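Local coordinates for protein phospholipase C-beta (PLC-beta) (Sepia officinalis, PDB 3QR0) that is a multidomain phospholipase C-beta with PH, EF-hand-like, TIM-barrel and C2 domains, carrying a bound calcium ion in its barrel, at residues A[21-26]-A[129-133]; A[104-108]-A[119-125]; A[625-629]-A[713-717]. All blocks are in the same frame, centred on the assembly; numbering follows the deposited sequence.

Contact 1: residues A[21-26]-A[129-133]; sequences QLIKGD and VAKKW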
loop_
_atom_site.group_PDB
_atom_site.type_symbol
_atom_site.label_atom_id
_atom_site.label_comp_id
_atom_site.label_asym_id
_atom_site.label_seq_id
_atom_site.Cartn_x
_atom_site.Cartn_y
_atom_site.Cartn_z
ATOM N N GLN A 21 -22.291 -20.189 -4.854
ATOM C CA GLN A 21 -22.903 -19.480 -5.981
ATOM C C GLN A 21 -21.862 -18.886 -6.933
ATOM O O GLN A 21 -22.016 -18.984 -8.147
ATOM C CB GLN A 21 -23.822 -18.365 -5.473
ATOM C CG GLN A 21 -24.578 -17.610 -6.571
ATOM C CD GLN A 21 -25.371 -16.428 -6.035
ATOM O OE1 GLN A 21 -25.730 -16.389 -4.859
ATOM N NE2 GLN A 21 -25.648 -15.453 -6.901
ATOM N N LEU A 22 -20.813 -18.272 -6.381
ATOM C CA LEU A 22 -19.762 -17.659 -7.202
ATOM C C LEU A 22 -18.791 -18.693 -7.764
ATOM O O LEU A 22 -18.204 -18.474 -8.825
ATOM C CB LEU A 22 -18.973 -16.593 -6.427
ATOM C CG LEU A 22 -19.717 -15.427 -5.755
ATOM C CD1 LEU A 22 -18.915 -14.142 -5.907
ATOM C CD2 LEU A 22 -21.140 -15.240 -6.277
ATOM N N ILE A 23 -18.619 -19.803 -7.050
ATOM C CA ILE A 23 -17.783 -20.912 -7.511
ATOM C C ILE A 23 -18.422 -21.601 -8.718
ATOM O O ILE A 23 -17.746 -21.897 -9.706
ATOM C CB ILE A 23 -17.539 -21.935 -6.371
ATOM C CG1 ILE A 23 -16.648 -21.309 -5.294
ATOM C CG2 ILE A 23 -16.893 -23.214 -6.903
ATOM C CD1 ILE A 23 -16.423 -22.195 -4.094
ATOM N N LYS A 24 -19.725 -21.856 -8.622
ATOM C CA LYS A 24 -20.509 -22.365 -9.740
ATOM C C LYS A 24 -20.560 -21.322 -10.859
ATOM O O LYS A 24 -20.322 -21.632 -12.025
ATOM C CB LYS A 24 -21.926 -22.705 -9.272
ATOM C CG LYS A 24 -22.936 -22.917 -10.384
ATOM C CD LYS A 24 -24.329 -23.164 -9.827
ATOM C CE LYS A 24 -25.043 -21.875 -9.440
ATOM N NZ LYS A 24 -25.405 -21.049 -10.616
ATOM N N GLY A 25 -20.892 -20.089 -10.488
ATOM C CA GLY A 25 -20.858 -18.968 -11.413
ATOM C C GLY A 25 -22.233 -18.473 -11.787
ATOM O O GLY A 25 -23.229 -19.165 -11.587
ATOM N N ASP A 26 -22.274 -17.263 -12.330
ATOM C CA ASP A 26 -23.511 -16.655 -12.785
ATOM C C ASP A 26 -23.356 -16.182 -14.233
ATOM O O ASP A 26 -22.241 -15.952 -14.715
ATOM C CB ASP A 26 -23.909 -15.491 -11.865
ATOM C CG ASP A 26 -24.702 -15.949 -10.642
ATOM O OD1 ASP A 26 -25.683 -16.707 -10.806
ATOM O OD2 ASP A 26 -24.355 -15.536 -9.518
ATOM N N VAL A 129 -28.013 -10.347 -7.976
ATOM C CA VAL A 129 -26.781 -10.956 -8.464
ATOM C C VAL A 129 -25.682 -9.901 -8.637
ATOM O O VAL A 129 -24.547 -10.118 -8.225
ATOM C CB VAL A 129 -27.008 -11.705 -9.805
ATOM C CG1 VAL A 129 -25.681 -12.123 -10.423
ATOM C CG2 VAL A 129 -27.918 -12.922 -9.595
ATOM N N ALA A 130 -26.026 -8.760 -9.231
ATOM C CA ALA A 130 -25.066 -7.669 -9.415
ATOM C C ALA A 130 -24.511 -7.185 -8.075
ATOM O O ALA A 130 -23.306 -6.957 -7.942
ATOM C CB ALA A 130 -25.706 -6.506 -10.177
ATOM N N LYS A 131 -25.394 -7.030 -7.094
ATOM C CA LYS A 131 -24.998 -6.574 -5.763
ATOM C C LYS A 131 -24.112 -7.605 -5.069
ATOM O O LYS A 131 -23.042 -7.264 -4.565
ATOM C CB LYS A 131 -26.234 -6.267 -4.906
ATOM C CG LYS A 131 -25.914 -5.675 -3.538
ATOM C CD LYS A 131 -27.180 -5.219 -2.824
ATOM C CE LYS A 131 -26.879 -4.735 -1.412
ATOM N NZ LYS A 131 -28.127 -4.366 -0.685
ATOM N N LYS A 132 -24.547 -8.863 -5.056
ATOM C CA LYS A 132 -23.780 -9.929 -4.403
ATOM C C LYS A 132 -22.364 -10.053 -4.969
ATOM O O LYS A 132 -21.403 -10.149 -4.206
ATOM C CB LYS A 132 -24.496 -11.277 -4.506
ATOM C CG LYS A 132 -23.773 -12.403 -3.768
ATOM C CD LYS A 132 -24.736 -13.382 -3.114
ATOM C CE LYS A 132 -24.043 -14.235 -2.048
ATOM N NZ LYS A 132 -23.360 -13.430 -0.992
ATOM N N TRP A 133 -22.237 -10.054 -6.295
ATOM C CA TRP A 133 -20.912 -10.141 -6.927
ATOM C C TRP A 133 -20.044 -8.931 -6.588
ATOM O O TRP A 133 -18.858 -9.073 -6.319
ATOM C CB TRP A 133 -21.015 -10.309 -8.446
ATOM C CG TRP A 133 -21.256 -11.716 -8.846
ATOM C CD1 TRP A 133 -22.443 -12.380 -8.818
ATOM C CD2 TRP A 133 -20.286 -12.648 -9.332
ATOM N NE1 TRP A 133 -22.277 -13.665 -9.256
ATOM C CE2 TRP A 133 -20.961 -13.858 -9.578
ATOM C CE3 TRP A 133 -18.915 -12.577 -9.589
ATOM C CZ2 TRP A 133 -20.309 -14.994 -10.063
ATOM C CZ3 TRP A 133 -18.267 -13.710 -10.075
ATOM C CH2 TRP A 133 -18.966 -14.898 -10.307
#

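Contact 2: residues A[104-108]-A[119-125]; sequences KCVTI and WTHLVAE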
loop_
_atom_site.group_PDB
_atom_site.type_symbol
_atom_site.label_atom_id
_atom_site.label_comp_id
_atom_site.label_asym_id
_atom_site.label_seq_id
_atom_site.Cartn_x
_atom_site.Cartn_y
_atom_site.Cartn_z
ATOM N N LYS A 104 -28.997 -3.763 -13.039
ATOM C CA LYS A 104 -28.333 -5.027 -13.381
ATOM C C LYS A 104 -26.854 -4.885 -13.769
ATOM O O LYS A 104 -26.149 -5.890 -13.898
ATOM C CB LYS A 104 -29.073 -5.710 -14.529
ATOM C CG LYS A 104 -30.507 -6.065 -14.202
ATOM C CD LYS A 104 -31.171 -6.872 -15.303
ATOM C CE LYS A 104 -31.524 -6.028 -16.506
ATOM N NZ LYS A 104 -32.506 -6.735 -17.371
ATOM N N CYS A 105 -26.390 -3.654 -13.957
ATOM C CA CYS A 105 -25.033 -3.409 -14.453
ATOM C C CYS A 105 -23.963 -3.522 -13.371
ATOM O O CYS A 105 -24.161 -3.091 -12.237
ATOM C CB CYS A 105 -24.944 -2.034 -15.122
ATOM S SG CYS A 105 -25.784 -1.997 -16.718
ATOM N N VAL A 106 -22.830 -4.110 -13.756
ATOM C CA VAL A 106 -21.663 -4.237 -12.904
ATOM C C VAL A 106 -20.446 -3.772 -13.700
ATOM O O VAL A 106 -20.250 -4.197 -14.837
ATOM C CB VAL A 106 -21.440 -5.694 -12.450
ATOM C CG1 VAL A 106 -20.112 -5.828 -11.682
ATOM C CG2 VAL A 106 -22.604 -6.165 -11.599
ATOM N N THR A 107 -19.642 -2.900 -13.094
ATOM C CA THR A 107 -18.441 -2.355 -13.728
ATOM C C THR A 107 -17.239 -2.689 -12.864
ATOM O O THR A 107 -17.261 -2.452 -11.660
ATOM C CB THR A 107 -18.530 -0.824 -13.862
ATOM O OG1 THR A 107 -19.679 -0.472 -14.629
ATOM C CG2 THR A 107 -17.297 -0.258 -14.537
ATOM N N ILE A 108 -16.204 -3.246 -13.481
ATOM C CA ILE A 108 -14.978 -3.590 -12.774
ATOM C C ILE A 108 -13.841 -2.753 -13.352
ATOM O O ILE A 108 -13.715 -2.635 -14.573
ATOM C CB ILE A 108 -14.636 -5.085 -12.927
ATOM C CG1 ILE A 108 -15.837 -5.961 -12.560
ATOM C CG2 ILE A 108 -13.431 -5.456 -12.059
ATOM C CD1 ILE A 108 -15.622 -7.452 -12.822
ATOM N N TRP A 119 -10.990 -1.681 -17.920
ATOM C CA TRP A 119 -12.363 -1.792 -17.457
ATOM C C TRP A 119 -13.049 -3.017 -18.049
ATOM O O TRP A 119 -12.828 -3.365 -19.211
ATOM C CB TRP A 119 -13.143 -0.527 -17.837
ATOM C CG TRP A 119 -12.610 0.713 -17.205
ATOM C CD1 TRP A 119 -11.559 1.473 -17.644
ATOM C CD2 TRP A 119 -13.089 1.341 -16.013
ATOM N NE1 TRP A 119 -11.353 2.532 -16.793
ATOM C CE2 TRP A 119 -12.277 2.476 -15.783
ATOM C CE3 TRP A 119 -14.125 1.057 -15.114
ATOM C CZ2 TRP A 119 -12.467 3.321 -14.693
ATOM C CZ3 TRP A 119 -14.322 1.905 -14.037
ATOM C CH2 TRP A 119 -13.494 3.025 -13.834
ATOM N N THR A 120 -13.884 -3.658 -17.232
ATOM C CA THR A 120 -14.721 -4.772 -17.663
ATOM C C THR A 120 -16.170 -4.425 -17.315
ATOM O O THR A 120 -16.456 -4.005 -16.187
ATOM C CB THR A 120 -14.292 -6.080 -16.966
ATOM O OG1 THR A 120 -12.906 -6.334 -17.241
ATOM C CG2 THR A 120 -15.130 -7.264 -17.442
ATOM N N HIS A 121 -17.070 -4.582 -18.284
ATOM C CA HIS A 121 -18.462 -4.174 -18.128
ATOM C C HIS A 121 -19.391 -5.366 -18.309
ATOM O O HIS A 121 -19.283 -6.100 -19.295
ATOM C CB HIS A 121 -18.829 -3.095 -19.141
ATOM C CG HIS A 121 -17.913 -1.914 -19.133
ATOM N ND1 HIS A 121 -17.938 -0.958 -18.139
ATOM C CD2 HIS A 121 -16.953 -1.525 -20.005
ATOM C CE1 HIS A 121 -17.031 -0.031 -18.401
ATOM N NE2 HIS A 121 -16.418 -0.354 -19.526
ATOM N N LEU A 122 -20.311 -5.531 -17.361
ATOM C CA LEU A 122 -21.181 -6.704 -17.302
ATOM C C LEU A 122 -22.618 -6.306 -17.009
ATOM O O LEU A 122 -22.849 -5.303 -16.338
ATOM C CB LEU A 122 -20.711 -7.637 -16.191
ATOM C CG LEU A 122 -19.268 -8.118 -16.278
ATOM C CD1 LEU A 122 -18.857 -8.810 -14.982
ATOM C CD2 LEU A 122 -19.106 -9.042 -17.473
ATOM N N VAL A 123 -23.569 -7.099 -17.515
ATOM C CA VAL A 123 -24.979 -6.980 -17.141
ATOM C C VAL A 123 -25.410 -8.302 -16.506
ATOM O O VAL A 123 -25.323 -9.353 -17.146
ATOM C CB VAL A 123 -25.875 -6.679 -18.359
ATOM C CG1 VAL A 123 -27.329 -6.448 -17.921
ATOM C CG2 VAL A 123 -25.343 -5.474 -19.140
ATOM N N ALA A 124 -25.840 -8.251 -15.245
ATOM C CA ALA A 124 -26.359 -9.430 -14.544
ATOM C C ALA A 124 -27.813 -9.674 -14.949
ATOM O O ALA A 124 -28.421 -8.830 -15.596
ATOM C CB ALA A 124 -26.259 -9.244 -13.033
ATOM N N GLU A 125 -28.359 -10.827 -14.562
ATOM C CA GLU A 125 -29.764 -11.154 -14.839
ATOM C C GLU A 125 -30.725 -10.366 -13.952
ATOM O O GLU A 125 -31.895 -10.204 -14.295
ATOM C CB GLU A 125 -30.031 -12.644 -14.627
ATOM C CG GLU A 125 -29.451 -13.562 -15.686
ATOM C CD GLU A 125 -29.476 -15.012 -15.246
ATOM O OE1 GLU A 125 -28.891 -15.314 -14.180
ATOM O OE2 GLU A 125 -30.079 -15.843 -15.956
HETATM O O HOH W 1 -20.340 -1.187 -16.886
#

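Contact 3: residues A[625-629]-A[713-717]; sequences KPEFM and LPDLA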
loop_
_atom_site.group_PDB
_atom_site.type_symbol
_atom_site.label_atom_id
_atom_site.label_comp_id
_atom_site.label_asym_id
_atom_site.label_seq_id
_atom_site.Cartn_x
_atom_site.Cartn_y
_atom_site.Cartn_z
ATOM N N LYS A 625 1.220 7.654 16.071
ATOM C CA LYS A 625 2.603 8.096 16.259
ATOM C C LYS A 625 3.251 7.395 17.471
ATOM O O LYS A 625 2.563 7.011 18.420
ATOM C CB LYS A 625 2.679 9.623 16.422
ATOM C CG LYS A 625 2.300 10.401 15.155
ATOM C CD LYS A 625 2.733 11.871 15.211
ATOM C CE LYS A 625 1.660 12.759 15.774
ATOM N NZ LYS A 625 2.125 14.153 16.022
ATOM N N PRO A 626 4.580 7.209 17.436
ATOM C CA PRO A 626 5.246 6.608 18.597
ATOM C C PRO A 626 4.957 7.365 19.903
ATOM O O PRO A 626 4.808 8.584 19.892
ATOM C CB PRO A 626 6.730 6.694 18.233
ATOM C CG PRO A 626 6.760 6.700 16.744
ATOM C CD PRO A 626 5.508 7.420 16.309
ATOM N N GLU A 627 4.858 6.636 21.008
ATOM C CA GLU A 627 4.498 7.231 22.298
ATOM C C GLU A 627 5.377 8.427 22.662
ATOM O O GLU A 627 4.868 9.454 23.128
ATOM C CB GLU A 627 4.565 6.185 23.417
ATOM C CG GLU A 627 3.893 6.626 24.709
ATOM C CD GLU A 627 3.905 5.547 25.779
ATOM O OE1 GLU A 627 4.964 4.914 25.984
ATOM O OE2 GLU A 627 2.856 5.338 26.421
ATOM N N PHE A 628 6.683 8.318 22.425
ATOM C CA PHE A 628 7.595 9.404 22.785
ATOM C C PHE A 628 7.260 10.705 22.042
ATOM O O PHE A 628 7.532 11.786 22.558
ATOM C CB PHE A 628 9.065 9.004 22.582
ATOM C CG PHE A 628 9.551 9.131 21.168
ATOM C CD1 PHE A 628 10.252 10.257 20.761
ATOM C CD2 PHE A 628 9.324 8.119 20.248
ATOM C CE1 PHE A 628 10.712 10.377 19.450
ATOM C CE2 PHE A 628 9.774 8.229 18.937
ATOM C CZ PHE A 628 10.471 9.360 18.539
ATOM N N MET A 629 6.660 10.587 20.854
ATOM C CA MET A 629 6.236 11.745 20.051
ATOM C C MET A 629 4.930 12.361 20.540
ATOM O O MET A 629 4.562 13.452 20.100
ATOM C CB MET A 629 6.028 11.347 18.581
ATOM C CG MET A 629 7.239 10.751 17.892
ATOM S SD MET A 629 8.416 12.002 17.368
ATOM C CE MET A 629 7.521 12.751 16.002
ATOM N N LEU A 713 16.346 5.646 16.072
ATOM C CA LEU A 713 14.899 5.642 16.331
ATOM C C LEU A 713 14.178 4.624 15.446
ATOM O O LEU A 713 13.585 4.980 14.423
ATOM C CB LEU A 713 14.316 7.051 16.135
ATOM C CG LEU A 713 13.319 7.514 17.201
ATOM C CD1 LEU A 713 12.179 6.528 17.371
ATOM C CD2 LEU A 713 14.028 7.752 18.527
ATOM N N PRO A 714 14.222 3.343 15.840
ATOM C CA PRO A 714 13.614 2.286 15.033
ATOM C C PRO A 714 12.131 2.500 14.681
ATOM O O PRO A 714 11.733 2.221 13.556
ATOM C CB PRO A 714 13.785 1.044 15.909
ATOM C CG PRO A 714 15.005 1.322 16.702
ATOM C CD PRO A 714 14.944 2.792 17.000
ATOM N N ASP A 715 11.331 3.001 15.619
ATOM C CA ASP A 715 9.886 3.118 15.380
ATOM C C ASP A 715 9.500 4.204 14.371
ATOM O O ASP A 715 8.360 4.226 13.917
ATOM C CB ASP A 715 9.118 3.309 16.694
ATOM C CG ASP A 715 9.070 2.031 17.540
ATOM O OD1 ASP A 715 9.372 0.929 17.007
ATOM O OD2 ASP A 715 8.733 2.136 18.741
ATOM N N LEU A 716 10.434 5.084 14.012
ATOM C CA LEU A 716 10.219 6.045 12.923
ATOM C C LEU A 716 10.786 5.559 11.576
ATOM O O LEU A 716 10.666 6.253 10.563
ATOM C CB LEU A 716 10.842 7.405 13.275
ATOM C CG LEU A 716 10.130 8.251 14.339
ATOM C CD1 LEU A 716 10.940 9.505 14.623
ATOM C CD2 LEU A 716 8.713 8.627 13.907
ATOM N N ALA A 717 11.373 4.364 11.558
ATOM C CA ALA A 717 12.132 3.898 10.404
ATOM C C ALA A 717 11.494 2.714 9.696
ATOM O O ALA A 717 10.762 1.921 10.300
ATOM C CB ALA A 717 13.550 3.537 10.829
#

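Contact 1: residues A[21-26]-A[129-133]
W133 of helix 127-141 meets D26, just beyond the end of helix 20-24, through its indole nitrogen. W133 NE1 donates to D26 OD2 at 2.8 Å; the bond is almost straight, 177° at the hydrogen, and lies in the indole plane. It takes the anti lone pair of OD2, while the syn lone pair receives Q21 NE2 at 2.9 Å, with OD2 close to the plane of the amide. Two donors thus hold a single carboxylate oxygen and fix its rotation, and the two N-H groups should favour its charged form. The tight part lies over the indole: L22 CD2 stands above the five-membered ring, 3.8 Å from its centroid, in a CH-pi contact. At the ring edge, G25 CA approaches W133 CZ2 to 4.2 Å. The positive phi of G25 (109°) breaks the helix at this point, before D26 turns its side chain to W133. The other side is looser and partly exposed. Here the anti chi1 of Q21 (-177°) and its extended chain carry the amide out to D26 and across the aliphatic chain of K132, OE1 lying 3.6 Å from K132 CD. As in other PH domains, helix 127-141 is the C-terminal helix packed against the beta barrel: W133 meets F28 edge-to-face and touches L43 and V45 of strand 39-45, and L22 shares a backbone hydrogen bond with V45.

Contact 2: residues A[104-108]-A[119-125]
V106 pairs with L122 and I108 with T120 as antiparallel hydrogen-bonded pairs, with the axes of 105-108 and 119-124 approaching to 4.6 Å and their directions 158° apart. Each of these pairs has two backbone bonds, for instance V106 N to L122 O at 2.8 Å (174° at the hydrogen), and a fifth, A124 N to K104 O, extends the ladder at its far end. T107-H121 lies between them and C105-V123 beyond V106-L122; both are non-hydrogen-bonded pairs, and CA-H...O contacts such as C105 CA to L122 O accompany the ladder. Side chains alternate accordingly. V106, I108, T120 and L122 share one face, on which I108 CD1 crosses to L122 CD1 at 4.1 Å. On the other face T107 and H121 run side by side. T107 CG2, anti to the backbone N, reaches the edge of the W119 ring, 3.5 Å from CE3. T107 OG1 lies near the plane of the H121 ring, at its edge, and a water joins it to H121 ND1; OG1 is also bonded to K80 N. K104 lays its CD 3.4 Å from A124 O, and the bend at chi3 (-75°) carries NZ on to the carbonyls of G91, F94 and S96. The two strands form a hairpin inside the seven-stranded antiparallel sheet of the PH domain: strand 70-75 flanks 105-110, strand 26-31 flanks 118-124 and stacks W31 on H121, and helix 127-141 packs A130 against V106.

Contact 3: residues A[625-629]-A[713-717]
P626 and D715 bring the two backbones to their closest, 6.6 Å between CA atoms, and no hydrogen bond links the segments. Residues 625-629 turn from loop into a weakly bonded helix that begins near E627, with M629 N bonded to P626 O, while 714-716 forms a short 3-10 turn. With main chains this far apart, the contact is made by apolar side chains. F628 and L713 meet from opposite directions: L713 CD1 lies 3.3 Å from F628 CE2, a tight approach, and comes obliquely to the ring. The chi1 of L713 that brings the methyl this close, -136°, falls away from the staggered positions. Segment 713-717 belongs to the C2 domain, a beta sandwich, where it passes from strand 706-711 in one sheet to strand 718-725 in the other; its partner follows strand 622-624 in the Y part of the TIM barrel, making this an interface between barrel and C2 domain. L716 divides its two methyls between P626 and F628. CD2 meets the P626 ring, 3.9 Å from CG, the side chains crossing near a right angle. CD1 lies in the plane of the F628 ring, at its edge, 3.9 Å from CZ, and comes within 4.5 Å of M629 SD. Within 625-629, M629 CG lies 3.6 Å above one face of the F628 ring. At the exposed margin D715 CB approaches P626 CG at 4.1 Å. Around the buried part, F636 meets F628 edge-to-face, L678 touches both L713 and L716, and Y333 of strand 332-334 lies against M629 and L716.

From the N terminus, residues 21-26 lead into the first PH strand, and contact 1 closes a loop of about a hundred residues when the chain returns as helix 127-141. Within that span contact 2 closes the much shorter hairpin of 105-110 and 118-124, so it is nested in contact 1. The two also touch: V129 CG1 lies 3.9 Å from A124 CB, and the helix follows directly on strand 118-124. Together they tie helices 20-24 and 127-141 to the sheet and its 105-124 hairpin. Contact 3 comes later in series, its centre about 45 Å from that of contact 1; it closes some 84 residues, largely C2 strands and loops, and joins TIM barrel to C2 sandwich.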